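PDB 4M0X: chloromuconate cycloisomerase from Rhodococcus opacus, which is an enolase-superfamily enzyme that holds a manganese(II) ion in its TIM-barrel domain. Local coordinates for residues Ala221-Ala226 / Asp247-Thr252. Numbering follows the deposited sequence.
With MN (manganese (II) ion), chain C.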
loop_
_atom_site.group_PDB
_atom_site.type_symbol
_atom_site.label_atom_id
_atom_site.label_comp_id
_atom_site.label_asym_id
_atom_site.label_seq_id
_atom_site.Cartn_x
_atom_site.Cartn_y
_atom_site.Cartn_z
ATOM N N ALA A 221 -26.185 7.533 -0.445
ATOM C CA ALA A 221 -26.456 6.405 0.414
ATOM C C ALA A 221 -25.860 6.681 1.775
ATOM O O ALA A 221 -24.648 6.805 1.928
ATOM C CB ALA A 221 -25.910 5.127 -0.176
ATOM N N GLU A 222 -26.732 6.798 2.763
ATOM C CA GLU A 222 -26.286 7.028 4.093
ATOM C C GLU A 222 -26.018 5.685 4.746
ATOM O O GLU A 222 -26.743 4.739 4.515
ATOM C CB GLU A 222 -27.319 7.839 4.882
ATOM C CG GLU A 222 -26.678 8.568 6.058
ATOM C CD GLU A 222 -27.660 9.175 7.039
ATOM O OE1 GLU A 222 -28.722 9.664 6.576
ATOM O OE2 GLU A 222 -27.337 9.180 8.257
ATOM N N GLN A 223 -24.950 5.614 5.544
ATOM C CA GLN A 223 -24.566 4.433 6.299
ATOM C C GLN A 223 -25.243 3.168 5.837
ATOM O O GLN A 223 -26.152 2.678 6.499
ATOM C CB GLN A 223 -24.886 4.627 7.774
ATOM C CG GLN A 223 -24.143 3.632 8.660
ATOM C CD GLN A 223 -22.668 3.904 8.656
ATOM O OE1 GLN A 223 -22.237 5.043 8.871
ATOM N NE2 GLN A 223 -21.880 2.872 8.381
ATOM N N PRO A 224 -24.828 2.621 4.688
ATOM C CA PRO A 224 -25.600 1.430 4.272
ATOM C C PRO A 224 -25.207 0.154 5.043
ATOM O O PRO A 224 -26.065 -0.653 5.395
ATOM C CB PRO A 224 -25.285 1.303 2.788
ATOM C CG PRO A 224 -23.989 2.013 2.615
ATOM C CD PRO A 224 -23.882 3.083 3.662
ATOM N N ILE A 225 -23.922 -0.019 5.304
ATOM C CA ILE A 225 -23.441 -1.196 5.998
ATOM C C ILE A 225 -22.987 -0.810 7.399
ATOM O O ILE A 225 -22.969 0.384 7.731
ATOM C CB ILE A 225 -22.334 -1.917 5.202
ATOM C CG1 ILE A 225 -21.133 -1.017 4.934
ATOM C CG2 ILE A 225 -22.885 -2.390 3.872
ATOM C CD1 ILE A 225 -19.879 -1.774 4.499
ATOM N N ALA A 226 -22.644 -1.816 8.208
ATOM C CA ALA A 226 -22.210 -1.631 9.617
ATOM C C ALA A 226 -21.184 -0.482 9.833
ATOM O O ALA A 226 -20.439 -0.176 8.943
ATOM C CB ALA A 226 -21.688 -2.953 10.186
ATOM N N ASP A 247 -22.486 8.223 8.860
ATOM C CA ASP A 247 -23.255 8.793 9.942
ATOM C C ASP A 247 -22.738 8.098 11.202
ATOM O O ASP A 247 -21.789 8.600 11.825
ATOM C CB ASP A 247 -24.762 8.608 9.732
ATOM C CG ASP A 247 -25.591 9.034 10.958
ATOM O OD1 ASP A 247 -25.009 9.632 11.898
ATOM O OD2 ASP A 247 -26.813 8.756 10.998
ATOM N N GLU A 248 -23.314 6.936 11.544
ATOM C CA GLU A 248 -22.855 6.109 12.679
ATOM C C GLU A 248 -21.338 5.896 12.704
ATOM O O GLU A 248 -20.769 5.652 13.767
ATOM C CB GLU A 248 -23.483 4.709 12.619
ATOM C CG GLU A 248 -24.943 4.572 13.028
ATOM C CD GLU A 248 -25.880 4.839 11.870
ATOM O OE1 GLU A 248 -25.471 5.512 10.861
ATOM O OE2 GLU A 248 -27.041 4.378 11.965
ATOM N N SER A 249 -20.699 5.943 11.527
ATOM C CA SER A 249 -19.267 5.723 11.393
ATOM C C SER A 249 -18.444 6.934 11.787
ATOM O O SER A 249 -17.262 6.767 12.099
ATOM C CB SER A 249 -18.907 5.308 9.965
ATOM O OG SER A 249 -19.232 3.944 9.700
ATOM N N VAL A 250 -19.043 8.139 11.731
ATOM C CA VAL A 250 -18.393 9.369 12.220
ATOM C C VAL A 250 -19.015 9.890 13.471
ATOM O O VAL A 250 -20.006 10.625 13.443
ATOM C CB VAL A 250 -18.502 10.591 11.301
ATOM C CG1 VAL A 250 -17.133 11.011 10.773
ATOM C CG2 VAL A 250 -19.574 10.435 10.244
ATOM N N THR A 251 -18.427 9.563 14.591
ATOM C CA THR A 251 -18.929 10.170 15.793
ATOM C C THR A 251 -17.804 10.852 16.486
ATOM O O THR A 251 -18.030 11.553 17.437
ATOM C CB THR A 251 -19.512 9.154 16.751
ATOM O OG1 THR A 251 -18.439 8.340 17.234
ATOM C CG2 THR A 251 -20.569 8.299 16.054
ATOM N N THR A 252 -16.584 10.630 16.034
ATOM C CA THR A 252 -15.466 11.295 16.663
ATOM C C THR A 252 -14.551 11.793 15.580
ATOM O O THR A 252 -14.533 11.278 14.464
ATOM C CB THR A 252 -14.656 10.391 17.659
ATOM O OG1 THR A 252 -13.797 9.475 16.941
ATOM C CG2 THR A 252 -15.567 9.630 18.610
HETATM MN MN MN C . -28.548 8.179 9.726
HETATM O O HOH W 1 -29.021 6.619 11.612
HETATM O O HOH W 2 -27.382 6.322 9.365
#
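At the metal site in the barrel domain of this enolase-superfamily protein, E222, the last residue of strand 220-222, and D247, just past the end of the neighbouring parallel strand 244-246, each give one carboxylate oxygen to the same manganese ion. E222 OE2 lies 2.1 Å from the manganese and D247 OD2 2.2 Å. The extended chain of E222, with CG anti to the backbone N (chi1 -157°), reaches the metal with its carboxylate. There the two carboxylate planes stand 43° apart, and OE2 of E222 comes within 2.8 Å of OD2 of D247, a closeness explained by the shared cation. D196 supplies the third carboxylate, while K165 and K271 make salt bridges to the other oxygens, E222 OE1 and D247 OD1. E248 works from a second shell: its bent chain brings OE1 to water 2 (2.6 Å) and OE2 to water 1, both of which bind the metal and donate to the carboxylate. Next to the metal ligands, Q223 ties the two loops together. Its OE1 accepts a nearly straight bond, in the carbonyl plane, from D247 N at 3.2 Å, and a more bent one from S249 N, which sits above that plane. The amide NE2 donates to S249 OG at 3.1 Å and, within its own loop, to I225 O at 2.8 Å. S249 OG is also bonded to R227 O. With two partners on each end of its amide, four bonds in all, Q223 is probably fixed in rotation and holds the D247-V250 type I turn beside the end of strand 220-222. The divalent manganese, helped by the salt bridges to K165 and K271, probably offsets much of the negative charge of the three carboxylates and of E248 beyond the waters.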